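Local coordinates for lipase aflb (Neosartorya fumigata, PDB 6IDY), which probably hydrolyses ester bonds of lipids as a fungal lipase with an alpha/beta-hydrolase core, and carries a bound calcium ion, at residues 15-20 against 42-47; 134-139 against 208-213; 204-209 against 433-438. All coordinates share one frame; numbering follows the deposited sequence.

The three contacts fall into two groups. Contact 1 pairs the helices 16-24 and 31-47 of the N-terminal helical region, and its centre lies about 35 Å from that of contact 2 and about 34 Å from that of contact 3, with no touch to either. Contacts 2 and 3 are neighbours, about 9 Å between centres: both use the start of helix 205-223, share N208 and S209, and meet where I207 CD1 packs on S137 OG. Along the chain, contact 1 closes before loop 134-139 begins; helix 205-223 follows strand 190-195 and precedes strand 227-232, and the tail 433-438 comes far later. The first turns of one helix thus hold both an earlier loop and the chain end.

Contact 1: 15-20 against 42-47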
# COMPACT_ATOMS: atom_id res chain seq x y z
N SER A 15 1.28 21.22 7.11
CA SER A 15 0.04 20.45 7.17
C SER A 15 -0.48 20.10 5.77
O SER A 15 0.03 20.61 4.77
CB SER A 15 -1.02 21.24 7.94
OG SER A 15 -1.51 22.34 7.19
N LEU A 16 -1.51 19.23 5.71
CA LEU A 16 -2.18 18.82 4.48
C LEU A 16 -2.75 20.07 3.79
O LEU A 16 -2.57 20.23 2.58
CB LEU A 16 -3.29 17.81 4.82
CG LEU A 16 -3.90 16.99 3.69
CD1 LEU A 16 -2.91 16.02 3.13
CD2 LEU A 16 -5.09 16.19 4.19
N VAL A 17 -3.35 20.99 4.58
CA VAL A 17 -3.91 22.27 4.13
C VAL A 17 -2.82 23.15 3.49
O VAL A 17 -3.02 23.60 2.37
CB VAL A 17 -4.69 23.00 5.26
CG1 VAL A 17 -4.90 24.48 4.96
CG2 VAL A 17 -6.03 22.32 5.52
N SER A 18 -1.68 23.36 4.19
CA SER A 18 -0.57 24.19 3.71
C SER A 18 0.06 23.63 2.43
O SER A 18 0.31 24.39 1.50
CB SER A 18 0.48 24.40 4.80
OG SER A 18 1.31 23.26 4.98
N ILE A 19 0.29 22.30 2.36
CA ILE A 19 0.85 21.64 1.18
C ILE A 19 -0.07 21.85 -0.03
O ILE A 19 0.40 22.29 -1.08
CB ILE A 19 1.18 20.14 1.42
CG1 ILE A 19 2.31 19.98 2.46
CG2 ILE A 19 1.54 19.44 0.11
CD1 ILE A 19 2.32 18.63 3.14
N LEU A 20 -1.37 21.58 0.14
CA LEU A 20 -2.34 21.73 -0.94
C LEU A 20 -2.58 23.19 -1.35
O LEU A 20 -2.79 23.44 -2.54
CB LEU A 20 -3.65 21.00 -0.62
CG LEU A 20 -3.53 19.46 -0.56
CD1 LEU A 20 -4.62 18.86 0.28
CD2 LEU A 20 -3.50 18.85 -1.95
N SER A 42 -9.64 24.27 0.60
CA SER A 42 -10.77 25.09 1.04
C SER A 42 -11.87 24.24 1.69
O SER A 42 -12.46 24.69 2.67
CB SER A 42 -11.32 25.95 -0.09
OG SER A 42 -11.91 25.18 -1.12
N GLU A 43 -12.11 23.02 1.17
CA GLU A 43 -13.11 22.10 1.73
C GLU A 43 -12.69 21.58 3.11
O GLU A 43 -13.56 21.42 3.97
CB GLU A 43 -13.43 20.96 0.75
CG GLU A 43 -14.60 20.06 1.15
CD GLU A 43 -15.91 20.74 1.52
OE1 GLU A 43 -16.39 21.59 0.74
OE2 GLU A 43 -16.45 20.41 2.60
N ILE A 44 -11.38 21.37 3.34
CA ILE A 44 -10.87 20.91 4.64
C ILE A 44 -11.10 21.99 5.70
O ILE A 44 -11.78 21.71 6.67
CB ILE A 44 -9.41 20.38 4.61
CG1 ILE A 44 -9.30 19.12 3.72
CG2 ILE A 44 -8.90 20.07 6.04
CD1 ILE A 44 -7.88 18.73 3.29
N VAL A 45 -10.58 23.24 5.48
CA VAL A 45 -10.72 24.38 6.40
C VAL A 45 -12.20 24.71 6.71
O VAL A 45 -12.51 25.07 7.84
CB VAL A 45 -9.92 25.66 6.00
CG1 VAL A 45 -8.42 25.41 6.03
CG2 VAL A 45 -10.36 26.22 4.65
N SER A 46 -13.10 24.54 5.71
CA SER A 46 -14.55 24.76 5.84
C SER A 46 -15.19 23.69 6.73
O SER A 46 -15.99 24.02 7.60
CB SER A 46 -15.21 24.77 4.47
OG SER A 46 -16.62 24.95 4.55
N LYS A 47 -14.82 22.40 6.51
CA LYS A 47 -15.35 21.27 7.28
C LYS A 47 -14.84 21.25 8.73
O LYS A 47 -15.62 20.92 9.63
CB LYS A 47 -15.12 19.94 6.56
CG LYS A 47 -15.97 18.80 7.12
CD LYS A 47 -16.52 17.88 6.05
CE LYS A 47 -17.92 17.42 6.36
NZ LYS A 47 -18.02 16.74 7.68
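Flat side chains play no part between 15-20 and 42-47; the flat group with a defined surrounding is the S15 peptide carbonyl, whose edge receives S18 OG on an in-plane lone pair, 3.0 Å from S15 O and at a C=O...O angle of 120°. I19 N also donates to S15 O, the first helical bond; the capping bond is S18 N to S15 OG (3.2 Å), with S15 at the N-cap of helix 16-24. Everything that crosses the contact is aliphatic. V17 sets both methyls against the partner helix: CG1, anti to the backbone N (chi1 162°), meets V45 CG1 at 3.8 Å, while V17 CG2 slides along I44 CG2 at 3.7 Å. This is an antiparallel helix pair of the N-terminal helical region, its segment axes 9.9 Å apart at closest and inclined by 150°. I44 turns its CG1 anti to the carbonyl carbon, from which CD1 reaches toward helix 16-24, crossing L16 at roughly a right angle with CD1 3.9 Å from L16 CD2. L20 approaches the same tip more loosely, its CD1 4.4 Å from I44 CD1. Helices 96-103 and 414-424 continue this apolar layer: L99 lies on I44, I417 and A420 on L16.

Contact 2: 134-139 against 208-213; sequences ARYSVA and NSEYVA
E210, in the second turn of helix 205-223 of the alpha/beta-hydrolase core, grips the loop 134-139 through its carboxylate, which accepts four bonds from two residues. S137 N is shared between both oxygens, 2.8 Å from E210 OE1 and 3.2 Å from E210 OE2, each through the syn lone pair. V138 N adds a straighter bond to E210 OE1, again on the syn side (3.1 Å, 161° at the hydrogen). S137 OG donates to E210 OE2 at 2.7 Å, arriving from above the carboxylate plane, 30° out of it. A water can also link E210 OE2 and R135 O. So many N-H and O-H donors would favour the ionised carboxylate. The acid reaches them because CG is anti to the carbonyl carbon and the chain runs extended beyond it.

Around this polar clasp, carbon atoms pack against one another and against oxygens. The Y136 side chain slides past E210 in the opposite direction, its ring plane 55° from the carboxylate, with E210 CB in plane at the ring edge and Y136 CE1 3.5 Å from E210 O. Y126 and W246 meet the same ring, and L143 of helix 140-145 touches Y136, V138, E210 and Y211. V138 rests CG2 against the carboxylate and crosses the Y211 side chain at about a right angle, its CG1 3.4 Å from Y211 OH.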
# COMPACT_ATOMS: atom_id res chain seq x y z
N ALA A 134 21.87 -8.09 -3.27
CA ALA A 134 22.25 -6.84 -3.93
C ALA A 134 22.87 -5.91 -2.89
O ALA A 134 22.49 -5.96 -1.71
CB ALA A 134 21.01 -6.18 -4.53
N ARG A 135 23.83 -5.07 -3.32
CA ARG A 135 24.44 -4.10 -2.41
C ARG A 135 23.43 -3.02 -2.04
O ARG A 135 22.60 -2.63 -2.87
CB ARG A 135 25.73 -3.48 -3.01
CG ARG A 135 25.53 -2.58 -4.24
CD ARG A 135 26.75 -1.73 -4.56
NE ARG A 135 27.06 -0.74 -3.52
CZ ARG A 135 26.54 0.48 -3.45
NH1 ARG A 135 25.66 0.89 -4.36
NH2 ARG A 135 26.88 1.30 -2.47
N TYR A 136 23.47 -2.56 -0.79
CA TYR A 136 22.60 -1.49 -0.36
C TYR A 136 23.23 -0.17 -0.80
O TYR A 136 24.45 -0.00 -0.67
CB TYR A 136 22.42 -1.49 1.16
CG TYR A 136 21.49 -2.55 1.70
CD1 TYR A 136 20.10 -2.44 1.55
CD2 TYR A 136 21.97 -3.60 2.47
CE1 TYR A 136 19.24 -3.38 2.11
CE2 TYR A 136 21.12 -4.54 3.04
CZ TYR A 136 19.75 -4.43 2.85
OH TYR A 136 18.91 -5.37 3.40
N SER A 137 22.41 0.75 -1.30
CA SER A 137 22.90 2.08 -1.68
C SER A 137 22.60 3.04 -0.54
O SER A 137 23.25 4.08 -0.42
CB SER A 137 22.26 2.55 -2.99
OG SER A 137 20.87 2.78 -2.84
N VAL A 138 21.62 2.67 0.32
CA VAL A 138 21.16 3.45 1.48
C VAL A 138 21.95 3.02 2.72
O VAL A 138 22.21 1.82 2.91
CB VAL A 138 19.62 3.29 1.70
CG1 VAL A 138 19.13 4.15 2.86
CG2 VAL A 138 18.84 3.62 0.44
N ALA A 139 22.32 3.99 3.59
CA ALA A 139 23.04 3.72 4.84
C ALA A 139 22.14 2.93 5.81
O ALA A 139 20.91 3.08 5.78
CB ALA A 139 23.47 5.04 5.48
N ASN A 208 13.26 2.29 -2.74
CA ASN A 208 12.18 1.96 -1.80
C ASN A 208 12.26 0.52 -1.33
O ASN A 208 12.07 0.25 -0.14
CB ASN A 208 10.79 2.24 -2.42
CG ASN A 208 10.58 3.69 -2.80
OD1 ASN A 208 11.28 4.59 -2.33
ND2 ASN A 208 9.61 3.94 -3.68
N SER A 209 12.59 -0.40 -2.26
CA SER A 209 12.73 -1.84 -2.03
C SER A 209 13.80 -2.19 -1.00
O SER A 209 13.65 -3.20 -0.30
CB SER A 209 13.02 -2.55 -3.34
OG SER A 209 11.99 -2.28 -4.27
N GLU A 210 14.88 -1.39 -0.90
CA GLU A 210 15.98 -1.58 0.04
C GLU A 210 15.47 -1.52 1.48
O GLU A 210 15.94 -2.28 2.33
CB GLU A 210 17.07 -0.53 -0.15
CG GLU A 210 17.85 -0.70 -1.44
CD GLU A 210 19.13 0.09 -1.51
OE1 GLU A 210 19.73 0.36 -0.45
OE2 GLU A 210 19.55 0.43 -2.64
N TYR A 211 14.50 -0.63 1.73
CA TYR A 211 13.87 -0.47 3.04
C TYR A 211 13.10 -1.72 3.42
O TYR A 211 13.12 -2.10 4.59
CB TYR A 211 12.99 0.78 3.08
CG TYR A 211 13.80 2.06 2.99
CD1 TYR A 211 14.29 2.68 4.14
CD2 TYR A 211 14.10 2.63 1.76
CE1 TYR A 211 15.06 3.84 4.06
CE2 TYR A 211 14.87 3.79 1.67
CZ TYR A 211 15.34 4.40 2.82
OH TYR A 211 16.06 5.56 2.74
N VAL A 212 12.45 -2.39 2.44
CA VAL A 212 11.71 -3.63 2.65
C VAL A 212 12.70 -4.77 2.93
O VAL A 212 12.51 -5.50 3.90
CB VAL A 212 10.73 -3.98 1.48
CG1 VAL A 212 10.02 -5.31 1.74
CG2 VAL A 212 9.72 -2.88 1.27
N ALA A 213 13.74 -4.92 2.08
CA ALA A 213 14.78 -5.95 2.23
C ALA A 213 15.45 -5.84 3.60
O ALA A 213 15.56 -6.84 4.30
CB ALA A 213 15.82 -5.83 1.13
O HOH W 1 21.53 -0.59 -4.29

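Contact 3: 204-209 against 433-438; sequences DVQINS and PAIASY
The capped N-terminus of helix 205-223, part of the alpha/beta-hydrolase core, is where the C-terminal tail 433-438 is fastened. D204 is the N-cap: its OD1 accepts Q206 N at 3.0 Å, an Asx-turn bond. The same carboxylate holds the Q206 amide, with Q206 NE2 3.1 Å from D204 OD1 and 3.2 Å from D204 OD2, both on syn lone pairs, the second bond more bent and tilted from the amide plane. Q287 NE2 is a further donor to OD1.

The amide of Q206 makes a two-point link with the tail backbone. A436 N donates to Q206 OE1 at 2.9 Å in a nearly linear bond (175°), although it sits 32° above the plane of the amide carbonyl. Q206 NE2 gives its other hydrogen to A434 O, lying in the amide plane and on a lone pair of that carbonyl. An extended chain beyond CG, itself anti to the carbonyl carbon, brings the amide between A434 and A436, so that one glutamine pairs with both a backbone donor and a backbone acceptor of the tail.

P433 CG leans on the D204 carboxylate, 3.7 Å from D204 CG. At the other end Y438 OH, hydrogen-bonded to W241 NE1, shares with Q206 O a water lying at the ring edge in its plane. A436 CB stands 3.6 Å above one face of the Y438 ring, offset toward its rim.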
# COMPACT_ATOMS: atom_id res chain seq x y z
N ASP A 204 12.49 6.48 -6.47
CA ASP A 204 12.82 5.27 -7.20
C ASP A 204 12.41 4.01 -6.41
O ASP A 204 12.84 3.82 -5.27
CB ASP A 204 14.34 5.29 -7.47
CG ASP A 204 14.91 4.19 -8.33
OD1 ASP A 204 14.16 3.24 -8.67
OD2 ASP A 204 16.10 4.26 -8.67
N VAL A 205 11.53 3.17 -7.01
CA VAL A 205 11.04 1.91 -6.43
C VAL A 205 12.22 0.99 -6.04
O VAL A 205 12.14 0.31 -5.01
CB VAL A 205 10.00 1.18 -7.34
CG1 VAL A 205 9.51 -0.12 -6.71
CG2 VAL A 205 8.81 2.09 -7.65
N GLN A 206 13.32 1.02 -6.81
CA GLN A 206 14.55 0.25 -6.55
C GLN A 206 15.17 0.64 -5.19
O GLN A 206 15.70 -0.22 -4.50
CB GLN A 206 15.57 0.42 -7.68
CG GLN A 206 15.03 0.01 -9.05
CD GLN A 206 15.94 0.38 -10.19
OE1 GLN A 206 16.54 -0.48 -10.84
NE2 GLN A 206 16.06 1.67 -10.48
N ILE A 207 15.09 1.94 -4.83
CA ILE A 207 15.58 2.47 -3.55
C ILE A 207 14.57 2.09 -2.46
O ILE A 207 14.97 1.64 -1.39
CB ILE A 207 15.82 4.01 -3.59
CG1 ILE A 207 16.83 4.45 -4.70
CG2 ILE A 207 16.23 4.57 -2.20
CD1 ILE A 207 18.24 3.83 -4.67
N ASN A 208 13.26 2.29 -2.74
CA ASN A 208 12.18 1.96 -1.80
C ASN A 208 12.26 0.52 -1.33
O ASN A 208 12.07 0.25 -0.14
CB ASN A 208 10.79 2.24 -2.42
CG ASN A 208 10.58 3.69 -2.80
OD1 ASN A 208 11.28 4.59 -2.33
ND2 ASN A 208 9.61 3.94 -3.68
N SER A 209 12.59 -0.40 -2.26
CA SER A 209 12.73 -1.84 -2.03
C SER A 209 13.80 -2.19 -1.00
O SER A 209 13.65 -3.20 -0.30
CB SER A 209 13.02 -2.55 -3.34
OG SER A 209 11.99 -2.28 -4.27
N PRO A 433 13.77 6.42 -13.76
CA PRO A 433 15.24 6.45 -13.64
C PRO A 433 15.94 5.24 -14.28
O PRO A 433 15.28 4.30 -14.74
CB PRO A 433 15.47 6.50 -12.12
CG PRO A 433 14.29 5.84 -11.54
CD PRO A 433 13.13 6.09 -12.47
N ALA A 434 17.28 5.26 -14.32
CA ALA A 434 18.08 4.16 -14.85
C ALA A 434 17.95 2.92 -13.94
O ALA A 434 17.70 3.04 -12.74
CB ALA A 434 19.55 4.58 -14.93
N ILE A 435 18.10 1.74 -14.54
CA ILE A 435 18.05 0.47 -13.81
C ILE A 435 19.35 0.29 -13.02
O ILE A 435 20.43 0.51 -13.56
CB ILE A 435 17.75 -0.72 -14.78
CG1 ILE A 435 16.38 -0.56 -15.51
CG2 ILE A 435 17.88 -2.10 -14.09
CD1 ILE A 435 15.14 -0.43 -14.61
N ALA A 436 19.23 -0.10 -11.74
CA ALA A 436 20.36 -0.36 -10.85
C ALA A 436 21.27 -1.43 -11.46
O ALA A 436 20.77 -2.37 -12.09
CB ALA A 436 19.84 -0.83 -9.50
N SER A 437 22.59 -1.25 -11.31
CA SER A 437 23.63 -2.13 -11.86
C SER A 437 23.45 -3.61 -11.53
O SER A 437 23.65 -4.44 -12.41
CB SER A 437 25.02 -1.65 -11.43
OG SER A 437 25.26 -0.38 -12.00
N TYR A 438 23.03 -3.93 -10.29
CA TYR A 438 22.80 -5.31 -9.85
C TYR A 438 21.62 -6.00 -10.56
O TYR A 438 21.53 -7.23 -10.54
CB TYR A 438 22.63 -5.37 -8.32
CG TYR A 438 21.41 -4.64 -7.79
CD1 TYR A 438 20.13 -5.17 -7.94
CD2 TYR A 438 21.55 -3.47 -7.04
CE1 TYR A 438 19.01 -4.51 -7.43
CE2 TYR A 438 20.44 -2.82 -6.50
CZ TYR A 438 19.17 -3.34 -6.71
OH TYR A 438 18.06 -2.71 -6.21
O HOH W 2 18.35 -0.43 -4.86